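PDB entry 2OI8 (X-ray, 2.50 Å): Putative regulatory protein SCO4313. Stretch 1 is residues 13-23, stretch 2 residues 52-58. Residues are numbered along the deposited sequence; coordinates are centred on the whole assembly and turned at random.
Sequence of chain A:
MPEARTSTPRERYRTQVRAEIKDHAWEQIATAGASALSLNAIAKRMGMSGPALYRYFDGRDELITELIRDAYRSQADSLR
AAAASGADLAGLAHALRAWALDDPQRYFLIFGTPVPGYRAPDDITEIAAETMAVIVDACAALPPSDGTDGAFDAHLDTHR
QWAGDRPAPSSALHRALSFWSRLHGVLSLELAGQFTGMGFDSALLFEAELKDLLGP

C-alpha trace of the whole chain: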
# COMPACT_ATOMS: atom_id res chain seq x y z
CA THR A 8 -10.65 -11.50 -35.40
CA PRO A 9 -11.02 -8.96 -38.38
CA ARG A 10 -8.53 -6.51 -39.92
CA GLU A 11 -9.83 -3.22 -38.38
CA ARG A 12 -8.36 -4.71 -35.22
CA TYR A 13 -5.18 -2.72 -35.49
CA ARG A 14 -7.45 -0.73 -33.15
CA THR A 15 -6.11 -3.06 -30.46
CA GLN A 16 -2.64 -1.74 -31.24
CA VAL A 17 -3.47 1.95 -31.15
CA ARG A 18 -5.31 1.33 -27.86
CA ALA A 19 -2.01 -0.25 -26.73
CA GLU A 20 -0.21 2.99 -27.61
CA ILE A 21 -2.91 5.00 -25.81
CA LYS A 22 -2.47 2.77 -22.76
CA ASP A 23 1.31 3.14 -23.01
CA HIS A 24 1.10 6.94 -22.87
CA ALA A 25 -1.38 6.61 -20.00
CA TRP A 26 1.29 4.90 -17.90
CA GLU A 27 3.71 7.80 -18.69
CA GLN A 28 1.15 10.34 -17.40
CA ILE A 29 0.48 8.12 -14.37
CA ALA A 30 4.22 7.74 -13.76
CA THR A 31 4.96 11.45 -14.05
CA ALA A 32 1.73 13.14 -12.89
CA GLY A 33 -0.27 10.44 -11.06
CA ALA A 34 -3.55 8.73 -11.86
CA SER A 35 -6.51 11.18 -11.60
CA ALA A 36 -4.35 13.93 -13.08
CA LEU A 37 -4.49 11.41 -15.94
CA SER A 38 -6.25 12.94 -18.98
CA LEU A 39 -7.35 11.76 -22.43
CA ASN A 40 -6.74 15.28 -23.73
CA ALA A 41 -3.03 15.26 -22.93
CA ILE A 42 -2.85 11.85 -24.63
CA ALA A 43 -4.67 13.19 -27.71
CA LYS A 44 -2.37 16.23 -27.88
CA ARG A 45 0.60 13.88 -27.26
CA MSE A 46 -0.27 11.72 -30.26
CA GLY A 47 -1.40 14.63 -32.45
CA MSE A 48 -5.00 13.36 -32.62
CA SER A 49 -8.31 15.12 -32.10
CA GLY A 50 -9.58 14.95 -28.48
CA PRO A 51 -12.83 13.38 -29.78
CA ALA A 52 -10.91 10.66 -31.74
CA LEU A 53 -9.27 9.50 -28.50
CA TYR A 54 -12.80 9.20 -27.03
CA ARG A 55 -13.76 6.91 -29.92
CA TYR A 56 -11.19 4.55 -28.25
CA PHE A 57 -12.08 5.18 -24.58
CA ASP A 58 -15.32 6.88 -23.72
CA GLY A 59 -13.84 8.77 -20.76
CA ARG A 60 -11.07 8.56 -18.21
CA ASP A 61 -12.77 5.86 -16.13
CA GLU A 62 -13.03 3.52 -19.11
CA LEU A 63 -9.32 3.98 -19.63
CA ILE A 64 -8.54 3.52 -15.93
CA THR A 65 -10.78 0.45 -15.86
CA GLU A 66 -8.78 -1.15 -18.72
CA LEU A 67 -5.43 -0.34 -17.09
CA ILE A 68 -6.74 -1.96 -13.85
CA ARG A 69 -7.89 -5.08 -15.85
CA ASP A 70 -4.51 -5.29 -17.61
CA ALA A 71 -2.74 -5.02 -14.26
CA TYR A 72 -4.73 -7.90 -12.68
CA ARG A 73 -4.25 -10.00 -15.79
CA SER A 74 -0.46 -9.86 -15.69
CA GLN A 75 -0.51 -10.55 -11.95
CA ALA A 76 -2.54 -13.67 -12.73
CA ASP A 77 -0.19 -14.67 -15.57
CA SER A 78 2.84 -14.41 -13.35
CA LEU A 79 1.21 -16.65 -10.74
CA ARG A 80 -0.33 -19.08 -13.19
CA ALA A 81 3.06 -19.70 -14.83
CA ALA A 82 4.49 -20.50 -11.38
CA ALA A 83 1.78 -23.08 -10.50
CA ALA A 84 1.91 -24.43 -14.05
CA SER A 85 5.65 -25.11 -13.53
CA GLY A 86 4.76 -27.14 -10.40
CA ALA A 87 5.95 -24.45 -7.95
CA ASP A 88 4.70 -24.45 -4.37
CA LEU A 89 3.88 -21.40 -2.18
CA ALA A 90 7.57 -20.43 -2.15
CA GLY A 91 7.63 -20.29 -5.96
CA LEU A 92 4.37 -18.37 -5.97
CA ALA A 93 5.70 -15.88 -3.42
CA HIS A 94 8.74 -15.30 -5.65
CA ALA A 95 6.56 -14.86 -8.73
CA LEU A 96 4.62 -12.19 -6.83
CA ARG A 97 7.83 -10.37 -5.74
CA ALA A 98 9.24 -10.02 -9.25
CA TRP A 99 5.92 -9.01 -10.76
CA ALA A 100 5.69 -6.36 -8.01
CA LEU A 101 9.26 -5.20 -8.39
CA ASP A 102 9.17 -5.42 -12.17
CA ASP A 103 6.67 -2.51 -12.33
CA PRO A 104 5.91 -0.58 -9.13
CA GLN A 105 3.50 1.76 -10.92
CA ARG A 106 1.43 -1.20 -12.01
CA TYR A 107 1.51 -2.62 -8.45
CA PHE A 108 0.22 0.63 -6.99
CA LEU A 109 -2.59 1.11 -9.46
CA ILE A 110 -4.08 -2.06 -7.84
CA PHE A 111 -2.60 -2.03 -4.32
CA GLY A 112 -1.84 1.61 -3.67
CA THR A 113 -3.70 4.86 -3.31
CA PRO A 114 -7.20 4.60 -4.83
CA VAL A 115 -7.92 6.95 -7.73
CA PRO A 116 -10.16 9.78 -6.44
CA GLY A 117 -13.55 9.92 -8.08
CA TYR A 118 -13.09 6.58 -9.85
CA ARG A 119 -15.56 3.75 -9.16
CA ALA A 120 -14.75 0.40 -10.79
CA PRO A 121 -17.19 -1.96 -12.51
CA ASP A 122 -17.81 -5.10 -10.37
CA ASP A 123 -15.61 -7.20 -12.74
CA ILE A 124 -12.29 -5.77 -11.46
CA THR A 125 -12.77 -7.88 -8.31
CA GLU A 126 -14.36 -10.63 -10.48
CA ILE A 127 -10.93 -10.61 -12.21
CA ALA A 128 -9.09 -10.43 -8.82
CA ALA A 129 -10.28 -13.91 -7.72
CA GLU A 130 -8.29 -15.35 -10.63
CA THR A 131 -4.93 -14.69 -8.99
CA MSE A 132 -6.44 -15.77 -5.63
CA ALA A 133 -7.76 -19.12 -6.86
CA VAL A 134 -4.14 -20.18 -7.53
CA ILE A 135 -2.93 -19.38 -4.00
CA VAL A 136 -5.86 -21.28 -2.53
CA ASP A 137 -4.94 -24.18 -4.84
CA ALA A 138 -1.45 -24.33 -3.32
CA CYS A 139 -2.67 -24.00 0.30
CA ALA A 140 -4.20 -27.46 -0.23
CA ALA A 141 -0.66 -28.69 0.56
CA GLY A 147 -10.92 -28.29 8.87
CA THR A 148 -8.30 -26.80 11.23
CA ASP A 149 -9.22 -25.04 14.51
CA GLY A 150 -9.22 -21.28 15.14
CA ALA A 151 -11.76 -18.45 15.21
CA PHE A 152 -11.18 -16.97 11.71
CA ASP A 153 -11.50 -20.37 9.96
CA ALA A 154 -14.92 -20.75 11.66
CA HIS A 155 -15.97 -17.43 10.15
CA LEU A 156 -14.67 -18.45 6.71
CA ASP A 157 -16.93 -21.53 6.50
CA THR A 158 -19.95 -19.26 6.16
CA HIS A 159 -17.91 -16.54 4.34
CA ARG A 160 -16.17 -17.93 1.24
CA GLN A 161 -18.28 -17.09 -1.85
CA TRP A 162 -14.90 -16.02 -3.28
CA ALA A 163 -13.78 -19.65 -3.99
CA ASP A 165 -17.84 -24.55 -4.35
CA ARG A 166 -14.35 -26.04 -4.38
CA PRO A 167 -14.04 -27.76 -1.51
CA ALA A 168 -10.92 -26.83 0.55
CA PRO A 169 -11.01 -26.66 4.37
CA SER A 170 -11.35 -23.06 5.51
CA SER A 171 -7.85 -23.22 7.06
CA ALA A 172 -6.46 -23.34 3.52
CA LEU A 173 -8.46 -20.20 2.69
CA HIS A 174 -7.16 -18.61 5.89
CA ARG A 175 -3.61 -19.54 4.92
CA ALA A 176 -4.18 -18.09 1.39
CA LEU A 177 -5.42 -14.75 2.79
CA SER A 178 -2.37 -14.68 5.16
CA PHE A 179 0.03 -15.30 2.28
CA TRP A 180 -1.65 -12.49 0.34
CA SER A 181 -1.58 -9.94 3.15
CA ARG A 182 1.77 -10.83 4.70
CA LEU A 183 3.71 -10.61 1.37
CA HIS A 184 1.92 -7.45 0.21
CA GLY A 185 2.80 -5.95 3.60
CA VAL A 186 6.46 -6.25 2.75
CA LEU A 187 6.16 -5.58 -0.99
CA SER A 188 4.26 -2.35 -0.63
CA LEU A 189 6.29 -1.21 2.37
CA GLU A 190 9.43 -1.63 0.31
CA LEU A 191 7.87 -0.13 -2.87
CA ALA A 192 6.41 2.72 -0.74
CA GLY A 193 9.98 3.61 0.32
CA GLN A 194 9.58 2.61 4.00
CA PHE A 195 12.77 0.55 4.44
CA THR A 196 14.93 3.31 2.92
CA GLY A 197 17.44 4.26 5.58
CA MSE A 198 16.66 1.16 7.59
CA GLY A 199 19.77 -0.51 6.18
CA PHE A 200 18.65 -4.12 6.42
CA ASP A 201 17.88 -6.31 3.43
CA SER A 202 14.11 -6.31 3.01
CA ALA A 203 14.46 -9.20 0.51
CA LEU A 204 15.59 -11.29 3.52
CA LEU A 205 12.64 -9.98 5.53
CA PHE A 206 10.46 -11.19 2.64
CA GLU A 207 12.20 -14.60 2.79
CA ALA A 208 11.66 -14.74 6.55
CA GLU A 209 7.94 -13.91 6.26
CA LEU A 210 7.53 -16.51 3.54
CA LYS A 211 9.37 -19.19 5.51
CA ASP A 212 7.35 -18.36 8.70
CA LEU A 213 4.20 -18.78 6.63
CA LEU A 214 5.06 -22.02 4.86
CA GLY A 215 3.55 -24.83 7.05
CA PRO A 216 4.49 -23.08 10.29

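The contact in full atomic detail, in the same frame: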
# COMPACT_ATOMS: atom_id res chain seq x y z
N TYR A 13 -6.32 -3.58 -35.81
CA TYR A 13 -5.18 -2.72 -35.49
C TYR A 13 -5.62 -1.66 -34.46
O TYR A 13 -4.78 -0.93 -33.91
CB TYR A 13 -4.73 -1.92 -36.72
CG TYR A 13 -4.85 -2.54 -38.11
CD1 TYR A 13 -3.95 -3.52 -38.54
CD2 TYR A 13 -5.81 -2.08 -39.01
CE1 TYR A 13 -4.04 -4.05 -39.84
CE2 TYR A 13 -5.89 -2.60 -40.31
CZ TYR A 13 -5.01 -3.58 -40.71
OH TYR A 13 -5.09 -4.11 -41.98
N ARG A 14 -6.93 -1.52 -34.26
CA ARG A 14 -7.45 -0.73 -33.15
C ARG A 14 -6.84 -1.20 -31.83
O ARG A 14 -6.48 -0.38 -30.99
CB ARG A 14 -8.98 -0.80 -33.07
CG ARG A 14 -9.67 0.02 -34.14
CD ARG A 14 -11.17 0.09 -33.89
NE ARG A 14 -11.54 1.15 -32.95
CZ ARG A 14 -11.59 2.45 -33.26
NH1 ARG A 14 -11.28 2.86 -34.48
NH2 ARG A 14 -11.94 3.34 -32.34
N THR A 15 -6.71 -2.52 -31.67
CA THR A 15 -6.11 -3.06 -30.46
C THR A 15 -4.72 -2.49 -30.25
O THR A 15 -4.34 -2.19 -29.10
CB THR A 15 -6.04 -4.58 -30.48
OG1 THR A 15 -7.36 -5.11 -30.68
CG2 THR A 15 -5.48 -5.11 -29.14
N GLN A 16 -3.98 -2.31 -31.34
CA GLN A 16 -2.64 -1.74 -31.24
C GLN A 16 -2.57 -0.24 -30.96
O GLN A 16 -1.68 0.20 -30.22
CB GLN A 16 -1.80 -2.11 -32.45
CG GLN A 16 -1.18 -3.48 -32.29
CD GLN A 16 -0.73 -4.01 -33.60
OE1 GLN A 16 0.46 -4.20 -33.82
NE2 GLN A 16 -1.68 -4.23 -34.51
N VAL A 17 -3.49 0.54 -31.51
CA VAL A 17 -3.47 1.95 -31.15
C VAL A 17 -3.89 2.12 -29.67
O VAL A 17 -3.23 2.82 -28.91
CB VAL A 17 -4.15 2.90 -32.18
CG1 VAL A 17 -5.02 2.14 -33.15
CG2 VAL A 17 -4.90 4.04 -31.50
N ARG A 18 -4.93 1.39 -29.27
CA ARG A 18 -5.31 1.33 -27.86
C ARG A 18 -4.10 1.00 -26.97
O ARG A 18 -3.94 1.57 -25.89
CB ARG A 18 -6.45 0.35 -27.63
CG ARG A 18 -7.82 0.92 -27.99
CD ARG A 18 -9.00 0.25 -27.23
NE ARG A 18 -8.85 -1.21 -27.14
CZ ARG A 18 -9.06 -2.07 -28.15
NH1 ARG A 18 -9.44 -1.62 -29.36
NH2 ARG A 18 -8.90 -3.38 -27.96
N ALA A 19 -3.23 0.10 -27.46
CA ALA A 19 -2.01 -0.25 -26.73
C ALA A 19 -1.06 0.94 -26.64
O ALA A 19 -0.45 1.13 -25.60
CB ALA A 19 -1.34 -1.47 -27.34
N GLU A 20 -0.96 1.74 -27.69
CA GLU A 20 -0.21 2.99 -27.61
C GLU A 20 -0.85 4.00 -26.66
O GLU A 20 -0.13 4.67 -25.91
CB GLU A 20 -0.08 3.62 -28.99
CG GLU A 20 1.11 3.14 -29.75
CD GLU A 20 2.40 3.83 -29.33
OE1 GLU A 20 3.05 3.38 -28.33
OE2 GLU A 20 2.79 4.83 -30.00
N ILE A 21 -2.18 4.11 -26.70
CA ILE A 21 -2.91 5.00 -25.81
C ILE A 21 -2.56 4.61 -24.38
O ILE A 21 -2.19 5.46 -23.58
CB ILE A 21 -4.44 4.86 -25.89
CG1 ILE A 21 -4.98 4.85 -27.32
CG2 ILE A 21 -5.12 5.94 -25.01
CD1 ILE A 21 -4.81 6.10 -28.08
N LYS A 22 -2.70 3.30 -24.09
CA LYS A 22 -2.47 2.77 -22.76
C LYS A 22 -1.05 3.01 -22.31
O LYS A 22 -0.84 3.46 -21.17
CB LYS A 22 -2.85 1.29 -22.68
CG LYS A 22 -4.36 1.12 -22.62
CD LYS A 22 -4.82 -0.26 -22.24
CE LYS A 22 -4.41 -1.28 -23.30
NZ LYS A 22 -5.18 -2.52 -23.07
N ASP A 23 -0.08 2.74 -23.20
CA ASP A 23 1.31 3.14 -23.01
C ASP A 23 1.47 4.58 -22.56
O ASP A 23 2.06 4.83 -21.51
CB ASP A 23 2.14 2.91 -24.27
CG ASP A 23 2.81 1.56 -24.30
OD1 ASP A 23 2.51 0.72 -23.43
OD2 ASP A 23 3.65 1.32 -25.20
N ALA A 52 -11.41 11.94 -31.19
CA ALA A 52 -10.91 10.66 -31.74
C ALA A 52 -10.44 9.69 -30.65
O ALA A 52 -10.74 8.49 -30.70
CB ALA A 52 -9.80 10.90 -32.77
N LEU A 53 -9.74 10.24 -29.66
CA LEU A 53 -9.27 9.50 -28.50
C LEU A 53 -10.46 8.96 -27.70
O LEU A 53 -10.37 7.87 -27.14
CB LEU A 53 -8.41 10.39 -27.62
CG LEU A 53 -7.14 9.85 -26.94
CD1 LEU A 53 -7.32 8.45 -26.40
CD2 LEU A 53 -5.94 9.87 -27.86
N TYR A 54 -11.57 9.69 -27.68
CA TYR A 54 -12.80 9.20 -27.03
C TYR A 54 -13.52 8.11 -27.82
O TYR A 54 -14.29 7.34 -27.25
CB TYR A 54 -13.75 10.35 -26.66
CG TYR A 54 -13.27 11.14 -25.47
CD1 TYR A 54 -12.15 11.97 -25.57
CD2 TYR A 54 -13.92 11.05 -24.22
CE1 TYR A 54 -11.68 12.69 -24.48
CE2 TYR A 54 -13.46 11.78 -23.11
CZ TYR A 54 -12.34 12.60 -23.26
OH TYR A 54 -11.83 13.32 -22.21
N ARG A 55 -13.26 8.03 -29.13
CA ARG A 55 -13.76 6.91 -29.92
C ARG A 55 -12.96 5.61 -29.65
O ARG A 55 -13.32 4.55 -30.15
CB ARG A 55 -13.82 7.27 -31.44
N TYR A 56 -11.90 5.71 -28.84
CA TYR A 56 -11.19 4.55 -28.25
C TYR A 56 -11.49 4.27 -26.77
O TYR A 56 -11.48 3.12 -26.34
CB TYR A 56 -9.68 4.69 -28.39
CG TYR A 56 -9.17 4.46 -29.79
CD1 TYR A 56 -8.94 3.18 -30.26
CD2 TYR A 56 -8.87 5.53 -30.61
CE1 TYR A 56 -8.46 2.96 -31.56
CE2 TYR A 56 -8.39 5.35 -31.87
CZ TYR A 56 -8.20 4.07 -32.36
OH TYR A 56 -7.73 3.91 -33.62
N PHE A 57 -11.69 5.32 -25.98
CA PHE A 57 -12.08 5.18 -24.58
C PHE A 57 -13.07 6.27 -24.27
O PHE A 57 -12.72 7.46 -24.27
CB PHE A 57 -10.87 5.29 -23.65
CG PHE A 57 -9.94 4.12 -23.75
CD1 PHE A 57 -10.29 2.88 -23.17
CD2 PHE A 57 -8.72 4.23 -24.44
CE1 PHE A 57 -9.42 1.76 -23.28
CE2 PHE A 57 -7.84 3.13 -24.54
CZ PHE A 57 -8.20 1.89 -23.95
N ASP A 58 -14.31 5.89 -24.03
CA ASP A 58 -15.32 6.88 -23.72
C ASP A 58 -15.13 7.37 -22.29
O ASP A 58 -15.92 7.04 -21.41
CB ASP A 58 -16.73 6.31 -23.95
CG ASP A 58 -17.80 7.35 -23.69
OD1 ASP A 58 -17.45 8.55 -23.61
OD2 ASP A 58 -19.00 6.97 -23.54

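Stretch 1 is mostly one helix, which continues beyond D23. Its backbone repeats the i to i+4 hydrogen bond, as in R18 N to R14 O at 2.9 Å and I21 N to V17 O at 2.8 Å. Stretch 2 begins in the last part of another helix and runs on as loop or turn. The two backbones stay well apart. R18 CA and Y56 CA are 6.7 Å from each other, and I21 CA and L53 CA are 8.2 Å apart. Side chains fill the gap. Together the two stretches bury 483 Å². The residues of stretch 1 that take part are R14, V17, R18, I21 and K22. Their spacing of three and four places them along one side of the helix, while T15 and A19 point away.

A52 makes no contact with stretch 1. L53 is the first residue to do so. Its CA-to-CB bond points sideways, but the end of the side chain comes nearer. L53 CD1 lies 3.6 Å from I21 CG2. Both side chains are buried and apolar, so the contact is one of shape and exclusion of water. The backbone of L53 also helps to shape what follows: L53 O accepts hydrogen bonds from Y56 N and F57 N, both at 3.1 Å.

Y54 does not reach stretch 1. R55 meets it mainly through its backbone. R14 NH2 lies 2.9 Å from R55 O, near the plane of the guanidinium. The side chain of R55 is not modelled beyond CB, so its further course is unknown.

Y56 is the centre of the contact and has the largest covered area, 122 Å². Its ring is held between two residues one helical turn apart. Over one face lies the guanidinium of R14. The two planes are nearly parallel, at 6°, with centres 4.1 Å apart. This is a flat stack with cation-pi character, although R14 CZ sits off-centre, 30° from the ring normal. Over the opposite face lies V17. Its CG2 is 3.8 Å from the centroid of the Y56 ring, a CH-pi contact in which a methyl group meets the pi cloud. V17 CG2 also comes within 3.4 Å of Y56 CZ. R18 adds the aliphatic part of its side chain, with R18 CG 3.4 Å from Y56 CD1.

F57 is buried and extends the apolar part of the contact. Three residues of stretch 1 approach its ring obliquely. I21 CG2 is 3.9 Å from F57 CE2, so the same methyl group touches both L53 and F57. R18 CD is 3.8 Å from F57 CZ, and K22 CG is 4.1 Å from that same F57 CZ. Here the two basic residues offer methylene groups to the ring. The charged end of K22 is engaged elsewhere in the structure, where NZ is hydrogen-bonded. D58 is exposed and out of reach of stretch 1, so the contact ends at F57.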